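Local atomic coordinates of envelope polyprotein (Puumala orthohantavirus, PDB entry 5FXU), a protein that forms, as the Gn ectodomain, part of the glycoprotein surface of the hantavirus, which is exposed to antibodies and probably acts with Gc in host-cell entry. Residues 111-123 against 300-312. Numbering follows the deposited sequence.
Sequences CFDLSCNQTACQP and AFSGNPLYTSTGV. With NAG (2-acetamido-2-deoxy-beta-D-glucopyranose), chain C.
Asn117 turns CG in between its own backbone N and carbonyl carbon (chi1 65°), which sets its amide against Gly303, while Ser309 holds OG opposite its carbonyl carbon, turned toward Cys116 N. The first residue heads the tight hairpin of strands 107-116 and 120-130, the second lies in the loop between strands 296-302 and 310-313, and the loop packs along the hairpin. Within the hairpin, Asn117 OD1 makes an Asx turn, accepting from Thr119 N and, nearly head-on to its oxygen (C=O...N 161°), from Ala120 N at 2.7 Å; the Cys116-Cys121 disulfide ties the two strands just behind it. Asn117 ND2 is glycosylated, bonded to NAG C1, yet its remaining N-H reaches Gly303 O at 2.8 Å. That bond is nearly straight (172°) and lies in the amide plane, although it meets Gly303 O from above the carbonyl plane. Gly303 N in turn donates to NAG O7 and Thr119 OG1 accepts from NAG N2, so sugar and turn restrain the amide together. Beside it, Pro305 lays CB against Ser115 O and CG against Gln122 OE1, both at 3.5 Å; Gln122 NE2 is hydrogen-bonded to Leu26 O. Farther along, Ser309 grips strand 107-116 twice: its N donates to Leu114 O in the carbonyl plane, and its OG accepts a bent bond from Cys116 N at 2.8 Å. At the far end Thr310 OG1 donates to Asp113 OD1 at 2.5 Å, a doubtfully short value. Water 1 donates to Asp113 OD2, also hydrogen-bonded to Thr344 OG1, and its oxygen accepts from Thr308 OG1 at 2.7 Å.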
loop_
_atom_site.group_PDB
_atom_site.type_symbol
_atom_site.label_atom_id
_atom_site.label_comp_id
_atom_site.label_asym_id
_atom_site.label_seq_id
_atom_site.Cartn_x
_atom_site.Cartn_y
_atom_site.Cartn_z
ATOM N N CYS A 111 8.851 -1.847 5.882
ATOM C CA CYS A 111 8.038 -0.742 6.354
ATOM C C CYS A 111 6.661 -1.285 6.748
ATOM O O CYS A 111 6.385 -2.464 6.550
ATOM C CB CYS A 111 7.913 0.310 5.262
ATOM S SG CYS A 111 7.116 -0.267 3.731
ATOM N N PHE A 112 5.822 -0.470 7.389
ATOM C CA PHE A 112 4.469 -0.933 7.779
ATOM C C PHE A 112 3.416 0.088 7.416
ATOM O O PHE A 112 3.728 1.246 7.219
ATOM C CB PHE A 112 4.416 -1.349 9.253
ATOM C CG PHE A 112 4.835 -0.275 10.190
ATOM C CD1 PHE A 112 6.184 -0.061 10.495
ATOM C CD2 PHE A 112 3.877 0.553 10.756
ATOM C CE1 PHE A 112 6.554 0.959 11.354
ATOM C CE2 PHE A 112 4.239 1.569 11.614
ATOM C CZ PHE A 112 5.577 1.781 11.909
ATOM N N ASP A 113 2.192 -0.382 7.226
ATOM C CA ASP A 113 1.016 0.480 7.140
ATOM C C ASP A 113 0.179 0.224 8.407
ATOM O O ASP A 113 0.435 -0.753 9.118
ATOM C CB ASP A 113 0.216 0.199 5.835
ATOM C CG ASP A 113 -0.681 1.401 5.399
ATOM O OD1 ASP A 113 -0.865 2.324 6.251
ATOM O OD2 ASP A 113 -1.201 1.422 4.214
ATOM N N LEU A 114 -0.814 1.073 8.677
ATOM C CA LEU A 114 -1.618 0.999 9.912
ATOM C C LEU A 114 -3.094 0.895 9.574
ATOM O O LEU A 114 -3.570 1.612 8.718
ATOM C CB LEU A 114 -1.421 2.236 10.767
ATOM C CG LEU A 114 0.003 2.562 11.184
ATOM C CD1 LEU A 114 0.090 3.943 11.817
ATOM C CD2 LEU A 114 0.498 1.504 12.139
ATOM N N SER A 115 -3.782 -0.023 10.246
ATOM C CA SER A 115 -5.200 -0.219 10.107
ATOM C C SER A 115 -5.710 -0.054 11.526
ATOM O O SER A 115 -5.402 -0.883 12.382
ATOM C CB SER A 115 -5.540 -1.612 9.572
ATOM O OG SER A 115 -5.026 -1.793 8.274
ATOM N N CYS A 116 -6.491 0.997 11.755
ATOM C CA CYS A 116 -6.799 1.468 13.098
ATOM C C CYS A 116 -8.288 1.792 13.318
ATOM O O CYS A 116 -8.979 2.269 12.420
ATOM C CB CYS A 116 -6.042 2.755 13.341
ATOM S SG CYS A 116 -4.273 2.708 13.042
ATOM N N ASN A 117 -8.757 1.554 14.525
ATOM C CA ASN A 117 -10.020 2.131 14.990
ATOM C C ASN A 117 -9.637 3.284 15.893
ATOM O O ASN A 117 -8.475 3.668 15.905
ATOM C CB ASN A 117 -10.932 1.067 15.626
ATOM C CG ASN A 117 -10.369 0.461 16.904
ATOM O OD1 ASN A 117 -9.465 1.016 17.538
ATOM N ND2 ASN A 117 -10.909 -0.688 17.281
ATOM N N GLN A 118 -10.579 3.835 16.658
ATOM C CA GLN A 118 -10.254 4.948 17.573
ATOM C C GLN A 118 -9.165 4.670 18.611
ATOM O O GLN A 118 -8.426 5.572 18.971
ATOM C CB GLN A 118 -11.507 5.403 18.324
ATOM C CG GLN A 118 -12.520 6.122 17.480
ATOM C CD GLN A 118 -13.841 6.177 18.184
ATOM O OE1 GLN A 118 -14.465 5.140 18.385
ATOM N NE2 GLN A 118 -14.294 7.374 18.535
ATOM N N THR A 119 -9.089 3.439 19.098
ATOM C CA THR A 119 -8.243 3.111 20.254
ATOM C C THR A 119 -7.050 2.211 19.948
ATOM O O THR A 119 -6.093 2.199 20.710
ATOM C CB THR A 119 -9.088 2.450 21.367
ATOM O OG1 THR A 119 -9.788 1.296 20.857
ATOM C CG2 THR A 119 -10.117 3.433 21.880
ATOM N N ALA A 120 -7.104 1.444 18.861
ATOM C CA ALA A 120 -6.047 0.503 18.538
ATOM C C ALA A 120 -5.679 0.460 17.056
ATOM O O ALA A 120 -6.512 0.740 16.211
ATOM C CB ALA A 120 -6.466 -0.877 19.015
ATOM N N CYS A 121 -4.437 0.055 16.776
ATOM C CA CYS A 121 -3.917 -0.131 15.415
ATOM C C CYS A 121 -3.297 -1.508 15.184
ATOM O O CYS A 121 -2.535 -1.993 15.994
ATOM C CB CYS A 121 -2.825 0.902 15.109
ATOM S SG CYS A 121 -3.484 2.581 14.993
ATOM N N GLN A 122 -3.594 -2.102 14.032
ATOM C CA GLN A 122 -2.903 -3.294 13.558
ATOM C C GLN A 122 -1.895 -2.873 12.494
ATOM O O GLN A 122 -2.285 -2.494 11.391
ATOM C CB GLN A 122 -3.922 -4.283 13.012
ATOM C CG GLN A 122 -4.846 -4.824 14.092
ATOM C CD GLN A 122 -5.725 -5.960 13.610
ATOM O OE1 GLN A 122 -6.937 -5.841 13.589
ATOM N NE2 GLN A 122 -5.115 -7.087 13.253
ATOM N N PRO A 123 -0.593 -2.920 12.808
ATOM C CA PRO A 123 0.379 -2.706 11.750
ATOM C C PRO A 123 0.430 -3.887 10.767
ATOM O O PRO A 123 0.266 -5.030 11.175
ATOM C CB PRO A 123 1.725 -2.612 12.490
ATOM C CG PRO A 123 1.408 -2.566 13.946
ATOM C CD PRO A 123 0.069 -3.243 14.080
ATOM N N ALA A 300 -17.018 7.498 9.910
ATOM C CA ALA A 300 -16.617 7.058 11.224
ATOM C C ALA A 300 -17.138 5.657 11.463
ATOM O O ALA A 300 -18.281 5.345 11.108
ATOM C CB ALA A 300 -17.171 7.995 12.289
ATOM N N PHE A 301 -16.312 4.835 12.107
ATOM C CA PHE A 301 -16.729 3.523 12.505
ATOM C C PHE A 301 -16.158 3.152 13.877
ATOM O O PHE A 301 -15.238 3.799 14.393
ATOM C CB PHE A 301 -16.299 2.498 11.466
ATOM C CG PHE A 301 -14.830 2.225 11.462
ATOM C CD1 PHE A 301 -13.969 2.999 10.692
ATOM C CD2 PHE A 301 -14.292 1.191 12.231
ATOM C CE1 PHE A 301 -12.601 2.733 10.670
ATOM C CE2 PHE A 301 -12.927 0.939 12.217
ATOM C CZ PHE A 301 -12.085 1.710 11.439
ATOM N N SER A 302 -16.717 2.082 14.433
ATOM C CA SER A 302 -16.166 1.422 15.608
ATOM C C SER A 302 -16.095 -0.070 15.359
ATOM O O SER A 302 -16.701 -0.594 14.423
ATOM C CB SER A 302 -17.005 1.712 16.857
ATOM O OG SER A 302 -18.308 1.202 16.702
ATOM N N GLY A 303 -15.342 -0.740 16.209
ATOM C CA GLY A 303 -15.159 -2.153 16.122
ATOM C C GLY A 303 -13.823 -2.431 15.497
ATOM O O GLY A 303 -12.914 -1.602 15.517
ATOM N N ASN A 304 -13.726 -3.607 14.910
ATOM C CA ASN A 304 -12.457 -4.104 14.443
ATOM C C ASN A 304 -11.996 -3.318 13.232
ATOM O O ASN A 304 -12.759 -3.128 12.277
ATOM C CB ASN A 304 -12.468 -5.608 14.216
ATOM C CG ASN A 304 -12.898 -6.374 15.477
ATOM O OD1 ASN A 304 -14.065 -6.317 15.895
ATOM N ND2 ASN A 304 -11.946 -7.049 16.111
ATOM N N PRO A 305 -10.764 -2.801 13.289
ATOM C CA PRO A 305 -10.234 -2.115 12.123
ATOM C C PRO A 305 -10.230 -3.069 10.944
ATOM O O PRO A 305 -9.980 -4.260 11.121
ATOM C CB PRO A 305 -8.823 -1.747 12.549
ATOM C CG PRO A 305 -8.491 -2.687 13.651
ATOM C CD PRO A 305 -9.781 -2.874 14.377
ATOM N N LEU A 306 -10.596 -2.591 9.776
ATOM C CA LEU A 306 -10.710 -3.455 8.622
ATOM C C LEU A 306 -9.766 -2.984 7.504
ATOM O O LEU A 306 -8.910 -3.737 7.060
ATOM C CB LEU A 306 -12.153 -3.494 8.161
ATOM C CG LEU A 306 -12.559 -4.648 7.242
ATOM C CD1 LEU A 306 -12.345 -6.004 7.905
ATOM C CD2 LEU A 306 -14.024 -4.491 6.864
ATOM N N TYR A 307 -9.900 -1.735 7.091
ATOM C CA TYR A 307 -9.043 -1.143 6.063
ATOM C C TYR A 307 -7.875 -0.404 6.700
ATOM O O TYR A 307 -7.879 -0.112 7.883
ATOM C CB TYR A 307 -9.862 -0.183 5.200
ATOM C CG TYR A 307 -11.108 -0.815 4.619
ATOM C CD1 TYR A 307 -11.015 -1.936 3.813
ATOM C CD2 TYR A 307 -12.373 -0.285 4.868
ATOM C CE1 TYR A 307 -12.142 -2.531 3.284
ATOM C CE2 TYR A 307 -13.511 -0.870 4.342
ATOM C CZ TYR A 307 -13.382 -1.995 3.552
ATOM O OH TYR A 307 -14.493 -2.607 3.044
ATOM N N THR A 308 -6.891 -0.068 5.886
ATOM C CA THR A 308 -5.823 0.802 6.306
ATOM C C THR A 308 -6.379 2.193 6.610
ATOM O O THR A 308 -7.404 2.590 6.058
ATOM C CB THR A 308 -4.694 0.898 5.224
ATOM O OG1 THR A 308 -5.213 1.415 4.003
ATOM C CG2 THR A 308 -4.073 -0.450 4.962
ATOM N N SER A 309 -5.674 2.934 7.454
ATOM C CA SER A 309 -6.106 4.238 7.931
ATOM C C SER A 309 -5.179 5.341 7.440
ATOM O O SER A 309 -5.186 6.426 8.003
ATOM C CB SER A 309 -6.114 4.246 9.459
ATOM O OG SER A 309 -6.741 3.092 9.974
ATOM N N THR A 310 -4.412 5.092 6.379
ATOM C CA THR A 310 -3.455 6.083 5.866
ATOM C C THR A 310 -3.728 6.416 4.390
ATOM O O THR A 310 -4.133 5.560 3.608
ATOM C CB THR A 310 -2.025 5.568 5.971
ATOM O OG1 THR A 310 -1.950 4.322 5.278
ATOM C CG2 THR A 310 -1.615 5.346 7.436
ATOM N N GLY A 311 -3.527 7.676 4.038
ATOM C CA GLY A 311 -3.642 8.103 2.656
ATOM C C GLY A 311 -3.127 9.506 2.437
ATOM O O GLY A 311 -2.537 10.107 3.331
ATOM N N VAL A 312 -3.372 10.023 1.244
ATOM C CA VAL A 312 -3.003 11.375 0.848
ATOM C C VAL A 312 -4.232 12.050 0.254
ATOM O O VAL A 312 -5.016 11.416 -0.422
ATOM C CB VAL A 312 -1.896 11.334 -0.229
ATOM C CG1 VAL A 312 -1.373 12.703 -0.578
ATOM C CG2 VAL A 312 -0.718 10.514 0.263
HETATM C C1 NAG C . -10.495 -1.396 18.465
HETATM C C2 NAG C . -11.745 -1.422 19.335
HETATM C C3 NAG C . -11.492 -2.239 20.595
HETATM C C4 NAG C . -10.778 -3.579 20.360
HETATM C C5 NAG C . -9.680 -3.484 19.283
HETATM C C6 NAG C . -9.170 -4.825 18.756
HETATM C C7 NAG C . -13.294 0.482 19.500
HETATM C C8 NAG C . -13.426 1.876 20.022
HETATM N N2 NAG C . -12.107 -0.075 19.749
HETATM O O3 NAG C . -12.750 -2.446 21.239
HETATM O O4 NAG C . -10.203 -3.870 21.644
HETATM O O5 NAG C . -10.168 -2.744 18.157
HETATM O O6 NAG C . -10.109 -5.362 17.815
HETATM O O7 NAG C . -14.214 -0.063 18.903
HETATM O O HOH W 1 -3.089 2.818 3.181
HETATM O O HOH W 2 -5.991 -3.862 6.844
HETATM O O HOH W 3 -9.305 3.907 9.967
HETATM O O HOH W 4 -9.410 0.598 9.965
HETATM O O HOH W 5 -13.369 3.189 16.526
#